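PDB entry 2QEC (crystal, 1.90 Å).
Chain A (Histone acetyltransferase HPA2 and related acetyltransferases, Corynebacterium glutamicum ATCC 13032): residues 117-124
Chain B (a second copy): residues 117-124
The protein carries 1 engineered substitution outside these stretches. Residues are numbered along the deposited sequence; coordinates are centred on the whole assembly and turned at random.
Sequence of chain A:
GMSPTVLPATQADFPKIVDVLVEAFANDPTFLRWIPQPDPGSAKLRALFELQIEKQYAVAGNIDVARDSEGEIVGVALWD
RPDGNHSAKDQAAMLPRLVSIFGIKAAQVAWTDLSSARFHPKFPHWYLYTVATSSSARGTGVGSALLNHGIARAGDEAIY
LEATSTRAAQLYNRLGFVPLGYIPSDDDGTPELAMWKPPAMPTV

Chain A 117-124: ARFHPKFP
Chain B (117-124) ARFHPKFP

The two copies of the segment 117-124 are related by an exact two-fold axis, so every contact occurs twice. Neither forms a regular helix or strand. They run antiparallel: the register sets Phe A119 against Lys B122, and Lys A122 against Phe B119, with CA atoms 5.8 Å apart in each pair; 427 Å² is buried in total.

Chain A opens with a type I β turn from Ala A117 to His A120, closed by a hydrogen bond from His A120 N to Ala A117 O (3.2 Å). Arg A118 (phi/psi -67/-27°) is modelled only to CB, which points sideways; Arg A118 O lies 3.7 Å from Lys B122 CG, a van der Waals contact.

Phe A119 (-97/-4°; chi1 -68°, m; chi2 -83°) has the largest area covered by the other stretch of any chain A residue (72 Å²). At its ring edge, Phe A119 CD1 lies 3.7 Å from Lys B122 O, near the ring plane, where positively polarised ring hydrogens favour an oxygen. Phe A119 CD1 also packs 3.9 Å from Lys B122 CB. Phe A119 O approaches the Phe B123 ring edge, 3.6 Å from Phe B123 CE2, while Phe A119 CB touches Phe B123 CZ at 4.0 Å. The two rings are oblique, centroids 5.8 Å apart and planes at 44°.

No direct hydrogen bond crosses between the modelled atoms. A water donates to Phe A119 O and accepts from Lys B122 N, both at 2.8 Å.

The CA-to-CB bond of His A120 (-69/131°; chi1 -63°, m; chi2 -134°) points away. Pro A121 (-56/148°, C-gamma exo) follows, and the chain bends at Lys A122 (-90/57°; chi m, m, t, t), spanned by a weak hydrogen bond from Phe A123 N to Pro A121 O (2.9 Å). Lys A122 starts toward chain B, but its end leads away; its N donates to the symmetry-equivalent water. Phe A123 (-145/152°; chi1 -60°, m; chi2 -81°) brings its ring to Phe B119, and Pro A124 (-62/138°, C-gamma exo) lies beyond the contact.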

# COMPACT_ATOMS: atom_id res chain seq x y z
N ALA A 117 8.17 10.48 -2.88
CA ALA A 117 7.99 9.40 -3.84
C ALA A 117 8.08 8.02 -3.19
O ALA A 117 7.29 7.12 -3.49
CB ALA A 117 9.04 9.51 -4.94
N ARG A 118 9.08 7.85 -2.32
CA ARG A 118 9.57 6.49 -1.98
C ARG A 118 8.59 5.60 -1.20
O ARG A 118 8.60 4.35 -1.32
CB ARG A 118 10.92 6.57 -1.24
N PHE A 119 7.70 6.22 -0.44
CA PHE A 119 6.74 5.48 0.38
C PHE A 119 5.37 5.31 -0.28
O PHE A 119 4.52 4.62 0.25
CB PHE A 119 6.61 6.18 1.73
CG PHE A 119 7.85 6.08 2.57
CD1 PHE A 119 8.09 4.96 3.33
CD2 PHE A 119 8.79 7.11 2.58
CE1 PHE A 119 9.22 4.85 4.10
CE2 PHE A 119 9.94 7.00 3.35
CZ PHE A 119 10.15 5.87 4.12
N HIS A 120 5.18 5.91 -1.46
CA HIS A 120 3.99 5.69 -2.25
C HIS A 120 3.99 4.26 -2.80
O HIS A 120 4.97 3.81 -3.39
CB HIS A 120 3.88 6.62 -3.46
CG HIS A 120 3.76 8.06 -3.11
ND1 HIS A 120 2.83 8.90 -3.70
CD2 HIS A 120 4.47 8.84 -2.26
CE1 HIS A 120 2.97 10.12 -3.21
NE2 HIS A 120 3.96 10.11 -2.34
N PRO A 121 2.89 3.57 -2.63
CA PRO A 121 2.79 2.25 -3.26
C PRO A 121 3.02 2.30 -4.79
O PRO A 121 2.79 3.31 -5.44
CB PRO A 121 1.39 1.76 -2.86
CG PRO A 121 1.06 2.61 -1.60
CD PRO A 121 1.67 3.93 -1.88
N LYS A 122 3.59 1.24 -5.35
CA LYS A 122 4.01 1.27 -6.75
C LYS A 122 2.87 0.80 -7.63
O LYS A 122 2.99 -0.16 -8.38
CB LYS A 122 5.23 0.37 -6.96
CG LYS A 122 6.43 0.73 -6.08
CD LYS A 122 7.06 2.06 -6.50
CE LYS A 122 8.42 2.32 -5.81
NZ LYS A 122 8.95 3.67 -6.18
N PHE A 123 1.76 1.48 -7.51
CA PHE A 123 0.55 1.19 -8.26
C PHE A 123 -0.08 2.55 -8.53
O PHE A 123 0.12 3.47 -7.75
CB PHE A 123 -0.40 0.35 -7.41
CG PHE A 123 0.19 -0.95 -6.98
CD1 PHE A 123 0.20 -2.01 -7.85
CD2 PHE A 123 0.81 -1.10 -5.73
CE1 PHE A 123 0.78 -3.23 -7.48
CE2 PHE A 123 1.38 -2.28 -5.36
CZ PHE A 123 1.35 -3.36 -6.24
N PRO A 124 -0.85 2.67 -9.63
CA PRO A 124 -1.40 4.00 -9.98
C PRO A 124 -2.32 4.53 -8.93
O PRO A 124 -3.12 3.78 -8.33
CB PRO A 124 -2.16 3.73 -11.29
CG PRO A 124 -1.59 2.42 -11.81
CD PRO A 124 -1.20 1.63 -10.61
N ALA B 117 10.09 -8.23 -3.91
CA ALA B 117 10.35 -7.15 -2.97
C ALA B 117 9.70 -5.83 -3.42
O ALA B 117 9.13 -5.10 -2.60
CB ALA B 117 11.85 -6.94 -2.82
N ARG B 118 9.84 -5.52 -4.71
CA ARG B 118 9.69 -4.12 -5.17
C ARG B 118 8.27 -3.52 -5.06
O ARG B 118 8.10 -2.29 -4.88
CB ARG B 118 10.23 -3.96 -6.61
N PHE B 119 7.27 -4.38 -5.12
CA PHE B 119 5.87 -3.93 -5.07
C PHE B 119 5.26 -4.00 -3.67
O PHE B 119 4.14 -3.55 -3.47
CB PHE B 119 5.06 -4.75 -6.06
CG PHE B 119 5.41 -4.45 -7.49
CD1 PHE B 119 4.86 -3.37 -8.14
CD2 PHE B 119 6.31 -5.26 -8.19
CE1 PHE B 119 5.17 -3.08 -9.44
CE2 PHE B 119 6.64 -4.96 -9.50
CZ PHE B 119 6.05 -3.88 -10.14
N HIS B 120 6.00 -4.54 -2.69
CA HIS B 120 5.59 -4.51 -1.31
C HIS B 120 5.64 -3.08 -0.78
O HIS B 120 6.64 -2.38 -0.92
CB HIS B 120 6.49 -5.34 -0.39
CG HIS B 120 6.48 -6.80 -0.69
ND1 HIS B 120 6.37 -7.77 0.29
CD2 HIS B 120 6.63 -7.47 -1.87
CE1 HIS B 120 6.41 -8.96 -0.27
NE2 HIS B 120 6.57 -8.81 -1.57
N PRO B 121 4.58 -2.65 -0.15
CA PRO B 121 4.63 -1.34 0.51
C PRO B 121 5.80 -1.22 1.52
O PRO B 121 6.26 -2.20 2.08
CB PRO B 121 3.24 -1.19 1.14
CG PRO B 121 2.37 -2.19 0.33
CD PRO B 121 3.27 -3.32 0.04
N LYS B 122 6.35 -0.02 1.66
CA LYS B 122 7.56 0.16 2.45
C LYS B 122 7.20 0.44 3.89
O LYS B 122 7.56 1.46 4.46
CB LYS B 122 8.41 1.31 1.90
CG LYS B 122 8.79 1.14 0.43
CD LYS B 122 9.81 0.01 0.24
CE LYS B 122 10.42 -0.00 -1.18
NZ LYS B 122 11.34 -1.18 -1.36
N PHE B 123 6.44 -0.47 4.46
CA PHE B 123 5.98 -0.39 5.83
C PHE B 123 5.97 -1.82 6.34
O PHE B 123 5.82 -2.74 5.54
CB PHE B 123 4.55 0.16 5.87
CG PHE B 123 4.43 1.52 5.26
CD1 PHE B 123 4.77 2.62 6.00
CD2 PHE B 123 4.05 1.69 3.93
CE1 PHE B 123 4.70 3.91 5.44
CE2 PHE B 123 3.98 2.94 3.37
CZ PHE B 123 4.30 4.05 4.14
N PRO B 124 6.15 -2.02 7.66
CA PRO B 124 6.26 -3.40 8.18
C PRO B 124 5.01 -4.20 7.93
O PRO B 124 3.88 -3.68 8.05
CB PRO B 124 6.49 -3.20 9.69
CG PRO B 124 6.96 -1.76 9.82
CD PRO B 124 6.31 -1.00 8.72
O HOH W 1 5.03 1.86 -0.00
O HOH W 2 4.09 -0.74 -3.38